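Local coordinates for abietadiene synthase, chloroplastic (Abies grandis, PDB 3S9V), which is a chloroplastic, predominantly alpha-helical enzyme of the plant terpene synthase family, at residues L537-Y541 and L552-S556; Y624-F628 and M704-P708; S71-H75 and L117-G121; F76-W82 and L255-H261. The contacts are given in a common frame with arbitrary orientation. Numbering follows the deposited sequence.

Interaction 1. Residues L537-Y541 and L552-S556; sequences LDDLY and LFTES
A buried helix–helix contact joins the C-terminal end of helix 521-541 to the middle of helix 547-559, its neighbour in sequence, within the metal-binding domain of the terpene synthase family. Both segments are helical; their axes approach to 12.7 Å at 136° between N-to-C directions, and the nearest CA atoms, Tyr541 and Phe553, are 9.5 Å apart. Large side chains span this wide gap. Phe553 (chi1 t) points toward the partner helix, its CZ 3.3 Å from Leu537 CD2 and its CD2 3.9 Å from Leu540 CD2. Tyr541 (chi1 m) leaves its helix sideways and extends its ring until OH meets Thr554 OG1 in a 2.8 Å hydrogen bond and lies 3.7 Å from Phe553 CD1. Phe576 of helix 570-594 packs edge-to-face with Phe553. Asp538 and Asp539 lie on a different face of the first helix, beyond reach of the second; with the sequence around them they open the aspartate-rich DDxxD motif characteristic of the class I terpene synthase fold.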
loop_
_atom_site.group_PDB
_atom_site.type_symbol
_atom_site.label_atom_id
_atom_site.label_comp_id
_atom_site.label_asym_id
_atom_site.label_seq_id
_atom_site.Cartn_x
_atom_site.Cartn_y
_atom_site.Cartn_z
ATOM N N LEU A 537 -5.165 32.896 16.627
ATOM C CA LEU A 537 -6.170 33.109 17.659
ATOM C C LEU A 537 -5.910 32.210 18.863
ATOM O O LEU A 537 -6.209 32.577 20.002
ATOM C CB LEU A 537 -7.574 32.868 17.095
ATOM C CG LEU A 537 -7.974 33.837 15.974
ATOM C CD1 LEU A 537 -9.425 33.610 15.573
ATOM C CD2 LEU A 537 -7.790 35.261 16.446
ATOM N N ASP A 538 -5.340 31.039 18.611
ATOM C CA ASP A 538 -5.026 30.118 19.693
ATOM C C ASP A 538 -4.006 30.793 20.607
ATOM O O ASP A 538 -4.122 30.727 21.832
ATOM C CB ASP A 538 -4.429 28.824 19.141
ATOM C CG ASP A 538 -4.316 27.746 20.191
ATOM O OD1 ASP A 538 -3.680 26.707 19.915
ATOM O OD2 ASP A 538 -4.871 27.932 21.294
ATOM N N ASP A 539 -3.003 31.436 20.008
ATOM C CA ASP A 539 -1.980 32.123 20.793
ATOM C C ASP A 539 -2.591 33.345 21.482
ATOM O O ASP A 539 -2.279 33.643 22.637
ATOM C CB ASP A 539 -0.805 32.568 19.910
ATOM C CG ASP A 539 -0.026 31.397 19.320
ATOM O OD1 ASP A 539 0.111 30.354 20.001
ATOM O OD2 ASP A 539 0.468 31.527 18.177
ATOM N N LEU A 540 -3.466 34.046 20.767
ATOM C CA LEU A 540 -4.119 35.225 21.314
ATOM C C LEU A 540 -4.906 34.873 22.578
ATOM O O LEU A 540 -4.685 35.463 23.631
ATOM C CB LEU A 540 -5.063 35.838 20.278
ATOM C CG LEU A 540 -5.609 37.210 20.673
ATOM C CD1 LEU A 540 -4.443 38.211 20.719
ATOM C CD2 LEU A 540 -6.669 37.666 19.681
ATOM N N TYR A 541 -5.822 33.912 22.470
ATOM C CA TYR A 541 -6.628 33.499 23.616
ATOM C C TYR A 541 -5.810 32.825 24.703
ATOM O O TYR A 541 -6.235 32.766 25.847
ATOM C CB TYR A 541 -7.755 32.555 23.187
ATOM C CG TYR A 541 -8.939 33.259 22.575
ATOM C CD1 TYR A 541 -8.819 33.953 21.370
ATOM C CD2 TYR A 541 -10.170 33.281 23.225
ATOM C CE1 TYR A 541 -9.896 34.659 20.835
ATOM C CE2 TYR A 541 -11.253 33.986 22.698
ATOM C CZ TYR A 541 -11.107 34.676 21.508
ATOM O OH TYR A 541 -12.158 35.412 21.009
ATOM N N LEU A 552 -13.922 41.140 23.638
ATOM C CA LEU A 552 -14.145 42.114 22.579
ATOM C C LEU A 552 -13.991 41.406 21.240
ATOM O O LEU A 552 -14.753 41.658 20.307
ATOM C CB LEU A 552 -13.133 43.259 22.664
ATOM C CG LEU A 552 -13.108 44.103 23.940
ATOM C CD1 LEU A 552 -11.916 45.048 23.876
ATOM C CD2 LEU A 552 -14.410 44.878 24.094
ATOM N N PHE A 553 -13.008 40.515 21.145
ATOM C CA PHE A 553 -12.787 39.778 19.906
ATOM C C PHE A 553 -13.997 38.884 19.626
ATOM O O PHE A 553 -14.565 38.906 18.530
ATOM C CB PHE A 553 -11.509 38.934 20.006
ATOM C CG PHE A 553 -10.973 38.476 18.666
ATOM C CD1 PHE A 553 -11.540 37.389 17.998
ATOM C CD2 PHE A 553 -9.904 39.146 18.064
ATOM C CE1 PHE A 553 -11.052 36.979 16.756
ATOM C CE2 PHE A 553 -9.409 38.743 16.820
ATOM C CZ PHE A 553 -9.985 37.658 16.167
ATOM N N THR A 554 -14.399 38.108 20.626
ATOM C CA THR A 554 -15.542 37.211 20.479
ATOM C C THR A 554 -16.796 37.989 20.077
ATOM O O THR A 554 -17.553 37.562 19.193
ATOM C CB THR A 554 -15.815 36.441 21.793
ATOM O OG1 THR A 554 -14.630 35.735 22.177
ATOM C CG2 THR A 554 -16.938 35.441 21.609
ATOM N N GLU A 555 -17.005 39.133 20.726
ATOM C CA GLU A 555 -18.161 39.979 20.445
ATOM C C GLU A 555 -18.085 40.587 19.044
ATOM O O GLU A 555 -19.105 40.737 18.362
ATOM C CB GLU A 555 -18.257 41.105 21.478
ATOM C CG GLU A 555 -19.375 42.112 21.203
ATOM C CD GLU A 555 -20.750 41.582 21.566
ATOM O OE1 GLU A 555 -21.137 40.504 21.069
ATOM O OE2 GLU A 555 -21.449 42.252 22.355
ATOM N N SER A 556 -16.878 40.947 18.624
ATOM C CA SER A 556 -16.684 41.536 17.304
ATOM C C SER A 556 -17.120 40.536 16.245
ATOM O O SER A 556 -17.796 40.895 15.282
ATOM C CB SER A 556 -15.213 41.907 17.079
ATOM O OG SER A 556 -14.779 42.920 17.972
#

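Interaction 2. Residues Y624-F628 and M704-P708; sequences YVPSF and MKDHP
Lys705 lays its aliphatic chain beside Val625, CD 4.0 Å from Val625 CG1, and ends with NZ donating a 2.6 Å hydrogen bond to Val625 O. It is extended at chi1, chi2 and chi4 (all t) with one bend at chi3 (p). The segment 624-628 is a loop entering helix 628-638: Val625, Pro626 and Ser627 have extended backbones, and Phe628 turns helical (phi/psi -59/-58). The segment 704-708 is the last turn of helix 699-706 followed by loop, with a weak 3.3 Å bond from His707 N to Met704 O. The closest CA atoms, Ser627 and Asp706, are 6.1 Å apart. Asp706 (chi1 m) points toward the loop; its OD2 accepts a short 2.5 Å hydrogen bond from Phe628 N, and its OD1 lies 3.3 Å from Ser627 CB. Ser627 is the N-cap residue, its OG (chi1 p) weakly bonded to Glu630 N. This surface contact thus joins the end of one helix to the start of another. Its chemistry is polar: a lysine cation meets a backbone carbonyl, while a carboxylate engages an amide at a helix N-terminus, where negative charge suits the helix dipole.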
loop_
_atom_site.group_PDB
_atom_site.type_symbol
_atom_site.label_atom_id
_atom_site.label_comp_id
_atom_site.label_asym_id
_atom_site.label_seq_id
_atom_site.Cartn_x
_atom_site.Cartn_y
_atom_site.Cartn_z
ATOM N N TYR A 624 -7.850 26.027 36.739
ATOM C CA TYR A 624 -8.761 24.924 36.991
ATOM C C TYR A 624 -8.372 23.726 36.139
ATOM O O TYR A 624 -7.973 23.870 34.983
ATOM C CB TYR A 624 -10.195 25.353 36.664
ATOM C CG TYR A 624 -11.245 24.291 36.908
ATOM C CD1 TYR A 624 -11.469 23.785 38.189
ATOM C CD2 TYR A 624 -12.020 23.797 35.858
ATOM C CE1 TYR A 624 -12.440 22.811 38.421
ATOM C CE2 TYR A 624 -12.995 22.822 36.078
ATOM C CZ TYR A 624 -13.201 22.333 37.363
ATOM O OH TYR A 624 -14.161 21.369 37.590
ATOM N N VAL A 625 -8.476 22.542 36.724
ATOM C CA VAL A 625 -8.154 21.323 36.012
ATOM C C VAL A 625 -9.407 20.467 36.029
ATOM O O VAL A 625 -9.661 19.745 36.987
ATOM C CB VAL A 625 -7.007 20.567 36.690
ATOM C CG1 VAL A 625 -6.741 19.266 35.958
ATOM C CG2 VAL A 625 -5.760 21.433 36.707
ATOM N N PRO A 626 -10.213 20.543 34.961
ATOM C CA PRO A 626 -11.449 19.763 34.879
ATOM C C PRO A 626 -11.180 18.275 34.764
ATOM O O PRO A 626 -10.034 17.858 34.613
ATOM C CB PRO A 626 -12.126 20.331 33.635
ATOM C CG PRO A 626 -10.959 20.681 32.765
ATOM C CD PRO A 626 -10.012 21.340 33.736
ATOM N N SER A 627 -12.238 17.476 34.849
ATOM C CA SER A 627 -12.106 16.035 34.721
ATOM C C SER A 627 -11.729 15.745 33.271
ATOM O O SER A 627 -11.777 16.637 32.421
ATOM C CB SER A 627 -13.431 15.344 35.042
ATOM O OG SER A 627 -14.395 15.599 34.032
ATOM N N PHE A 628 -11.371 14.499 32.989
ATOM C CA PHE A 628 -10.995 14.106 31.640
ATOM C C PHE A 628 -12.133 14.362 30.639
ATOM O O PHE A 628 -11.955 15.096 29.667
ATOM C CB PHE A 628 -10.606 12.624 31.604
ATOM C CG PHE A 628 -10.111 12.164 30.261
ATOM C CD1 PHE A 628 -8.864 12.566 29.790
ATOM C CD2 PHE A 628 -10.898 11.349 29.454
ATOM C CE1 PHE A 628 -8.408 12.159 28.535
ATOM C CE2 PHE A 628 -10.453 10.939 28.200
ATOM C CZ PHE A 628 -9.205 11.345 27.740
ATOM N N MET A 704 -5.022 11.963 35.147
ATOM C CA MET A 704 -4.339 11.685 36.392
ATOM C C MET A 704 -5.123 12.253 37.569
ATOM O O MET A 704 -5.072 11.707 38.670
ATOM C CB MET A 704 -2.915 12.254 36.349
ATOM C CG MET A 704 -2.002 11.525 35.366
ATOM S SD MET A 704 -0.338 12.218 35.240
ATOM C CE MET A 704 0.526 11.246 36.477
ATOM N N LYS A 705 -5.862 13.335 37.340
ATOM C CA LYS A 705 -6.644 13.923 38.423
ATOM C C LYS A 705 -7.888 13.085 38.703
ATOM O O LYS A 705 -8.407 13.085 39.818
ATOM C CB LYS A 705 -7.064 15.358 38.093
ATOM C CG LYS A 705 -7.392 16.187 39.334
ATOM C CD LYS A 705 -8.346 17.333 39.028
ATOM C CE LYS A 705 -9.714 16.804 38.596
ATOM N NZ LYS A 705 -10.727 17.884 38.416
ATOM N N ASP A 706 -8.374 12.374 37.693
ATOM C CA ASP A 706 -9.550 11.536 37.892
ATOM C C ASP A 706 -9.152 10.179 38.457
ATOM O O ASP A 706 -10.007 9.393 38.874
ATOM C CB ASP A 706 -10.317 11.345 36.581
ATOM C CG ASP A 706 -10.952 12.629 36.082
ATOM O OD1 ASP A 706 -11.623 13.322 36.882
ATOM O OD2 ASP A 706 -10.790 12.937 34.885
ATOM N N HIS A 707 -7.853 9.903 38.460
ATOM C CA HIS A 707 -7.344 8.646 38.994
ATOM C C HIS A 707 -5.985 8.866 39.660
ATOM O O HIS A 707 -4.951 8.461 39.126
ATOM C CB HIS A 707 -7.189 7.598 37.884
ATOM C CG HIS A 707 -8.428 7.367 37.075
ATOM N ND1 HIS A 707 -8.885 8.267 36.137
ATOM C CD2 HIS A 707 -9.285 6.318 37.037
ATOM C CE1 HIS A 707 -9.965 7.781 35.552
ATOM N NE2 HIS A 707 -10.229 6.599 36.079
ATOM N N PRO A 708 -5.965 9.513 40.838
ATOM C CA PRO A 708 -4.693 9.755 41.530
ATOM C C PRO A 708 -4.033 8.433 41.914
ATOM O O PRO A 708 -2.816 8.351 42.109
ATOM C CB PRO A 708 -5.115 10.583 42.742
ATOM C CG PRO A 708 -6.496 10.067 43.034
ATOM C CD PRO A 708 -7.108 9.965 41.655
#

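Interaction 3. Residues S71-H75 and L117-G121; sequences SDNPH and LWRTG
Ser71 lies in the loop between helices 56-62 and 77-85, its OG donating a 2.5 Å hydrogen bond to Asn73 OD1. Asp72 follows as the centre of an inverse gamma turn (phi/psi -86/70), with a weak 3.0 Å bond from Asn73 N to Ser71 O. The Asp72 side chain (chi1 t) forms a salt bridge, OD1 to Arg119 NH2 at 3.1 Å, and the same OD1 lies at the edge of the Trp118 ring, 3.9 Å from CZ3. Arg119, at positive phi (50/42), is the C-prime residue of the Schellman motif that ends helix 101-117, so the loop packs against a helix terminus. Asn73 is extended (-154/158) with CB pointing away, yet its carbonyl O comes 3.4 Å from Trp118 CH2. Pro74 CA and Trp118 CA are 7.6 Å apart. Pro74 (ring C-gamma exo) sets CG over the indole face: 3.4 Å from Trp118 CE2 and 3.5 Å from the five-membered ring centroid, 14° off the normal, a CH-pi contact. Trp118 (chi1 m, chi2 120°) is held by NE1 bonding to Ala63 O, and Val80 of helix 77-85 touches both Pro74 and Trp118. His75 leads on toward that helix, its ND1 bonded to Val68 N.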
loop_
_atom_site.group_PDB
_atom_site.type_symbol
_atom_site.label_atom_id
_atom_site.label_comp_id
_atom_site.label_asym_id
_atom_site.label_seq_id
_atom_site.Cartn_x
_atom_site.Cartn_y
_atom_site.Cartn_z
ATOM N N SER A 71 0.109 -41.682 -32.436
ATOM C CA SER A 71 1.103 -41.401 -33.462
ATOM C C SER A 71 2.430 -40.984 -32.832
ATOM O O SER A 71 2.470 -40.554 -31.676
ATOM C CB SER A 71 0.588 -40.283 -34.363
ATOM O OG SER A 71 1.601 -39.823 -35.229
ATOM N N ASP A 72 3.515 -41.109 -33.591
ATOM C CA ASP A 72 4.835 -40.729 -33.098
ATOM C C ASP A 72 5.125 -39.243 -33.310
ATOM O O ASP A 72 5.958 -38.859 -34.136
ATOM C CB ASP A 72 5.924 -41.558 -33.773
ATOM C CG ASP A 72 7.311 -41.031 -33.476
ATOM O OD1 ASP A 72 7.618 -40.800 -32.287
ATOM O OD2 ASP A 72 8.092 -40.844 -34.435
ATOM N N ASN A 73 4.428 -38.408 -32.549
ATOM C CA ASN A 73 4.596 -36.968 -32.640
ATOM C C ASN A 73 4.214 -36.337 -31.311
ATOM O O ASN A 73 3.493 -36.940 -30.512
ATOM C CB ASN A 73 3.686 -36.385 -33.722
ATOM C CG ASN A 73 3.917 -37.001 -35.082
ATOM O OD1 ASN A 73 3.103 -37.791 -35.562
ATOM N ND2 ASN A 73 5.033 -36.641 -35.715
ATOM N N PRO A 74 4.704 -35.120 -31.047
ATOM C CA PRO A 74 4.323 -34.503 -29.778
ATOM C C PRO A 74 2.849 -34.167 -29.956
ATOM O O PRO A 74 2.400 -33.951 -31.082
ATOM C CB PRO A 74 5.190 -33.245 -29.727
ATOM C CG PRO A 74 6.375 -33.596 -30.575
ATOM C CD PRO A 74 5.740 -34.327 -31.730
ATOM N N HIS A 75 2.091 -34.141 -28.866
ATOM C CA HIS A 75 0.678 -33.806 -28.960
ATOM C C HIS A 75 0.539 -32.325 -29.318
ATOM O O HIS A 75 -0.421 -31.926 -29.973
ATOM C CB HIS A 75 -0.024 -34.098 -27.638
ATOM C CG HIS A 75 -1.501 -33.864 -27.674
ATOM N ND1 HIS A 75 -2.358 -34.627 -28.437
ATOM C CD2 HIS A 75 -2.276 -32.958 -27.030
ATOM C CE1 HIS A 75 -3.598 -34.203 -28.261
ATOM N NE2 HIS A 75 -3.574 -33.191 -27.410
ATOM N N LEU A 117 14.128 -36.636 -26.458
ATOM C CA LEU A 117 13.015 -37.576 -26.518
ATOM C C LEU A 117 12.337 -37.548 -27.885
ATOM O O LEU A 117 11.793 -38.552 -28.332
ATOM C CB LEU A 117 11.988 -37.266 -25.419
ATOM C CG LEU A 117 12.421 -37.440 -23.953
ATOM C CD1 LEU A 117 11.270 -37.055 -23.028
ATOM C CD2 LEU A 117 12.835 -38.882 -23.690
ATOM N N TRP A 118 12.365 -36.403 -28.553
ATOM C CA TRP A 118 11.737 -36.319 -29.864
ATOM C C TRP A 118 12.748 -36.480 -30.997
ATOM O O TRP A 118 12.428 -36.272 -32.172
ATOM C CB TRP A 118 10.960 -35.003 -29.989
ATOM C CG TRP A 118 9.720 -35.017 -29.149
ATOM C CD1 TRP A 118 9.405 -34.162 -28.136
ATOM C CD2 TRP A 118 8.657 -35.981 -29.208
ATOM N NE1 TRP A 118 8.216 -34.534 -27.554
ATOM C CE2 TRP A 118 7.736 -35.647 -28.193
ATOM C CE3 TRP A 118 8.396 -37.096 -30.020
ATOM C CZ2 TRP A 118 6.564 -36.391 -27.965
ATOM C CZ3 TRP A 118 7.228 -37.840 -29.794
ATOM C CH2 TRP A 118 6.330 -37.481 -28.774
ATOM N N ARG A 119 13.968 -36.856 -30.625
ATOM C CA ARG A 119 15.044 -37.085 -31.580
ATOM C C ARG A 119 15.166 -35.913 -32.536
ATOM O O ARG A 119 15.360 -36.096 -33.735
ATOM C CB ARG A 119 14.753 -38.369 -32.364
ATOM C CG ARG A 119 14.290 -39.524 -31.482
ATOM C CD ARG A 119 13.560 -40.585 -32.292
ATOM N NE ARG A 119 12.383 -41.100 -31.592
ATOM C CZ ARG A 119 11.319 -40.369 -31.268
ATOM N NH1 ARG A 119 11.272 -39.081 -31.576
ATOM N NH2 ARG A 119 10.295 -40.925 -30.636
ATOM N N THR A 120 15.058 -34.703 -32.004
ATOM C CA THR A 120 15.135 -33.521 -32.842
ATOM C C THR A 120 16.068 -32.447 -32.272
ATOM O O THR A 120 16.535 -32.552 -31.137
ATOM C CB THR A 120 13.716 -32.944 -33.076
ATOM O OG1 THR A 120 13.781 -31.882 -34.033
ATOM C CG2 THR A 120 13.122 -32.426 -31.775
ATOM N N GLY A 121 16.358 -31.438 -33.091
ATOM C CA GLY A 121 17.233 -30.349 -32.691
ATOM C C GLY A 121 18.599 -30.773 -32.182
ATOM O O GLY A 121 19.049 -30.285 -31.142
#

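Interaction 4. Residues F76-W82 and L255-H261; sequences FPETVEW and LKKFGNH
Asn260, Trp82 and Leu255 carry most of the contact joining Phe76 and the start of helix 77-85 to the last turn of helix 245-258 and the residues after it, parts distant in sequence within the N-terminal helical region of the terpene synthase. Asn260 follows Gly259, which leaves the helix at phi/psi 67/-70 in a gamma turn closed by Asn260 N to Phe258 O at 2.8 Å. Asn260 CA lies 5.1 Å from Thr79 CA and 3.5 Å from Glu78 CG; Asn260 O receives a CA-H...O contact from Thr79 CA at 3.5 Å, and lies 3.3 Å from Trp82 CB. Trp82 (chi1 t, chi2 87°) presents its ring face to His261 CB, 3.8 Å from the five-membered ring centroid. Leu255 (m, t) points toward the first helix, with CD1 over the Phe76 ring, 3.6 Å from its centroid. No direct hydrogen bond crosses; one water links Glu78 O (2.8 Å) to Asn260 ND2 (3.1 Å), so cohesion rests mainly on CH-pi and van der Waals packing.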
loop_
_atom_site.group_PDB
_atom_site.type_symbol
_atom_site.label_atom_id
_atom_site.label_comp_id
_atom_site.label_asym_id
_atom_site.label_seq_id
_atom_site.Cartn_x
_atom_site.Cartn_y
_atom_site.Cartn_z
ATOM N N PHE A 76 1.503 -31.518 -28.880
ATOM C CA PHE A 76 1.521 -30.081 -29.162
ATOM C C PHE A 76 2.799 -29.737 -29.931
ATOM O O PHE A 76 3.723 -29.150 -29.370
ATOM C CB PHE A 76 1.510 -29.268 -27.867
ATOM C CG PHE A 76 0.292 -29.478 -27.015
ATOM C CD1 PHE A 76 0.392 -30.123 -25.786
ATOM C CD2 PHE A 76 -0.953 -29.001 -27.423
ATOM C CE1 PHE A 76 -0.732 -30.292 -24.967
ATOM C CE2 PHE A 76 -2.082 -29.164 -26.614
ATOM C CZ PHE A 76 -1.972 -29.810 -25.385
ATOM N N PRO A 77 2.857 -30.075 -31.232
ATOM C CA PRO A 77 4.027 -29.815 -32.086
ATOM C C PRO A 77 4.572 -28.388 -32.024
ATOM O O PRO A 77 5.778 -28.164 -32.154
ATOM C CB PRO A 77 3.521 -30.165 -33.489
ATOM C CG PRO A 77 2.467 -31.178 -33.227
ATOM C CD PRO A 77 1.741 -30.603 -32.035
ATOM N N GLU A 78 3.678 -27.428 -31.828
ATOM C CA GLU A 78 4.077 -26.030 -31.768
ATOM C C GLU A 78 5.019 -25.742 -30.583
ATOM O O GLU A 78 5.896 -24.888 -30.678
ATOM C CB GLU A 78 2.830 -25.135 -31.693
ATOM C CG GLU A 78 2.128 -25.140 -30.325
ATOM C CD GLU A 78 0.902 -26.051 -30.248
ATOM O OE1 GLU A 78 0.932 -27.176 -30.806
ATOM O OE2 GLU A 78 -0.087 -25.632 -29.603
ATOM N N THR A 79 4.851 -26.455 -29.471
ATOM C CA THR A 79 5.716 -26.215 -28.330
ATOM C C THR A 79 7.121 -26.733 -28.606
ATOM O O THR A 79 8.104 -26.130 -28.178
ATOM C CB THR A 79 5.148 -26.845 -27.037
ATOM O OG1 THR A 79 5.084 -28.272 -27.168
ATOM C CG2 THR A 79 3.755 -26.287 -26.760
ATOM N N VAL A 80 7.231 -27.840 -29.330
ATOM C CA VAL A 80 8.551 -28.365 -29.664
ATOM C C VAL A 80 9.263 -27.350 -30.556
ATOM O O VAL A 80 10.449 -27.054 -30.369
ATOM C CB VAL A 80 8.457 -29.709 -30.408
ATOM C CG1 VAL A 80 9.836 -30.105 -30.958
ATOM C CG2 VAL A 80 7.954 -30.779 -29.457
ATOM N N GLU A 81 8.526 -26.810 -31.521
ATOM C CA GLU A 81 9.083 -25.818 -32.419
ATOM C C GLU A 81 9.492 -24.582 -31.617
ATOM O O GLU A 81 10.519 -23.971 -31.895
ATOM C CB GLU A 81 8.059 -25.429 -33.492
ATOM C CG GLU A 81 8.601 -24.441 -34.521
ATOM C CD GLU A 81 9.699 -25.035 -35.400
ATOM O OE1 GLU A 81 10.494 -24.252 -35.963
ATOM O OE2 GLU A 81 9.762 -26.277 -35.539
ATOM N N TRP A 82 8.690 -24.211 -30.622
ATOM C CA TRP A 82 9.015 -23.047 -29.803
ATOM C C TRP A 82 10.390 -23.240 -29.165
ATOM O O TRP A 82 11.210 -22.330 -29.139
ATOM C CB TRP A 82 7.982 -22.844 -28.690
ATOM C CG TRP A 82 8.258 -21.603 -27.903
ATOM C CD1 TRP A 82 7.834 -20.336 -28.195
ATOM C CD2 TRP A 82 9.120 -21.485 -26.769
ATOM N NE1 TRP A 82 8.387 -19.438 -27.319
ATOM C CE2 TRP A 82 9.182 -20.116 -26.432
ATOM C CE3 TRP A 82 9.852 -22.404 -26.007
ATOM C CZ2 TRP A 82 9.951 -19.640 -25.362
ATOM C CZ3 TRP A 82 10.619 -21.935 -24.944
ATOM C CH2 TRP A 82 10.663 -20.564 -24.632
ATOM N N LEU A 255 -2.779 -22.707 -23.728
ATOM C CA LEU A 255 -2.310 -22.527 -25.098
ATOM C C LEU A 255 -3.255 -21.665 -25.930
ATOM O O LEU A 255 -2.863 -21.133 -26.973
ATOM C CB LEU A 255 -2.102 -23.881 -25.776
ATOM C CG LEU A 255 -0.842 -24.599 -25.296
ATOM C CD1 LEU A 255 -0.801 -26.009 -25.832
ATOM C CD2 LEU A 255 0.380 -23.808 -25.751
ATOM N N LYS A 256 -4.494 -21.526 -25.473
ATOM C CA LYS A 256 -5.453 -20.698 -26.187
ATOM C C LYS A 256 -4.968 -19.258 -26.062
ATOM O O LYS A 256 -5.064 -18.469 -27.004
ATOM C CB LYS A 256 -6.850 -20.839 -25.576
ATOM C CG LYS A 256 -7.895 -19.918 -26.199
ATOM C CD LYS A 256 -9.299 -20.222 -25.695
ATOM C CE LYS A 256 -9.424 -20.010 -24.190
ATOM N NZ LYS A 256 -9.242 -18.585 -23.785
ATOM N N LYS A 257 -4.422 -18.937 -24.892
ATOM C CA LYS A 257 -3.907 -17.604 -24.607
ATOM C C LYS A 257 -2.514 -17.360 -25.211
ATOM O O LYS A 257 -2.274 -16.321 -25.830
ATOM C CB LYS A 257 -3.850 -17.392 -23.084
ATOM C CG LYS A 257 -3.790 -15.924 -22.606
ATOM C CD LYS A 257 -2.559 -15.182 -23.108
ATOM C CE LYS A 257 -2.460 -13.781 -22.512
ATOM N NZ LYS A 257 -3.646 -12.931 -22.824
ATOM N N PHE A 258 -1.602 -18.317 -25.056
ATOM C CA PHE A 258 -0.244 -18.123 -25.559
ATOM C C PHE A 258 0.154 -18.786 -26.875
ATOM O O PHE A 258 1.295 -18.652 -27.309
ATOM C CB PHE A 258 0.755 -18.509 -24.472
ATOM C CG PHE A 258 0.518 -17.812 -23.169
ATOM C CD1 PHE A 258 -0.182 -18.437 -22.149
ATOM C CD2 PHE A 258 0.978 -16.515 -22.969
ATOM C CE1 PHE A 258 -0.422 -17.785 -20.941
ATOM C CE2 PHE A 258 0.743 -15.853 -21.770
ATOM C CZ PHE A 258 0.042 -16.491 -20.751
ATOM N N GLY A 259 -0.767 -19.512 -27.500
ATOM C CA GLY A 259 -0.467 -20.141 -28.774
ATOM C C GLY A 259 0.545 -21.276 -28.884
ATOM O O GLY A 259 0.157 -22.422 -29.140
ATOM N N ASN A 260 1.832 -20.985 -28.703
ATOM C CA ASN A 260 2.855 -22.020 -28.853
ATOM C C ASN A 260 3.774 -22.238 -27.649
ATOM O O ASN A 260 4.808 -22.891 -27.766
ATOM C CB ASN A 260 3.698 -21.714 -30.091
ATOM C CG ASN A 260 4.433 -20.388 -29.983
ATOM O OD1 ASN A 260 4.157 -19.584 -29.085
ATOM N ND2 ASN A 260 5.372 -20.149 -30.901
ATOM N N HIS A 261 3.397 -21.692 -26.496
ATOM C CA HIS A 261 4.186 -21.856 -25.279
ATOM C C HIS A 261 3.307 -21.620 -24.049
ATOM O O HIS A 261 2.147 -21.228 -24.171
ATOM C CB HIS A 261 5.357 -20.870 -25.258
ATOM C CG HIS A 261 4.931 -19.434 -25.243
ATOM N ND1 HIS A 261 4.672 -18.721 -26.393
ATOM C CD2 HIS A 261 4.658 -18.599 -24.212
ATOM C CE1 HIS A 261 4.256 -17.508 -26.072
ATOM N NE2 HIS A 261 4.238 -17.410 -24.755
HETATM O O HOH W 1 5.950 -22.731 -32.478
#

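In the fold
The four contacts fall into two groups at opposite sides of the elongated, helical chain. Interactions 3 and 4 come first in sequence and cross: 71-75 runs directly into 76-82, then 117-121 and 255-261 follow. Their centres are 14 Å apart and they touch through Val80 of helix 77-85, which packs on Pro74, Trp118 and Thr120, so the helix of interaction 4 also packs against the residues of interaction 3. Interactions 1 and 2 follow in series, both within the metal-binding domain, centres 27 Å apart and nearest atoms about 13 Å apart. Each contact of one group has its centre 77 to 91 Å from the centre of either contact of the other, consistent with the multidomain architecture of large plant terpene synthases.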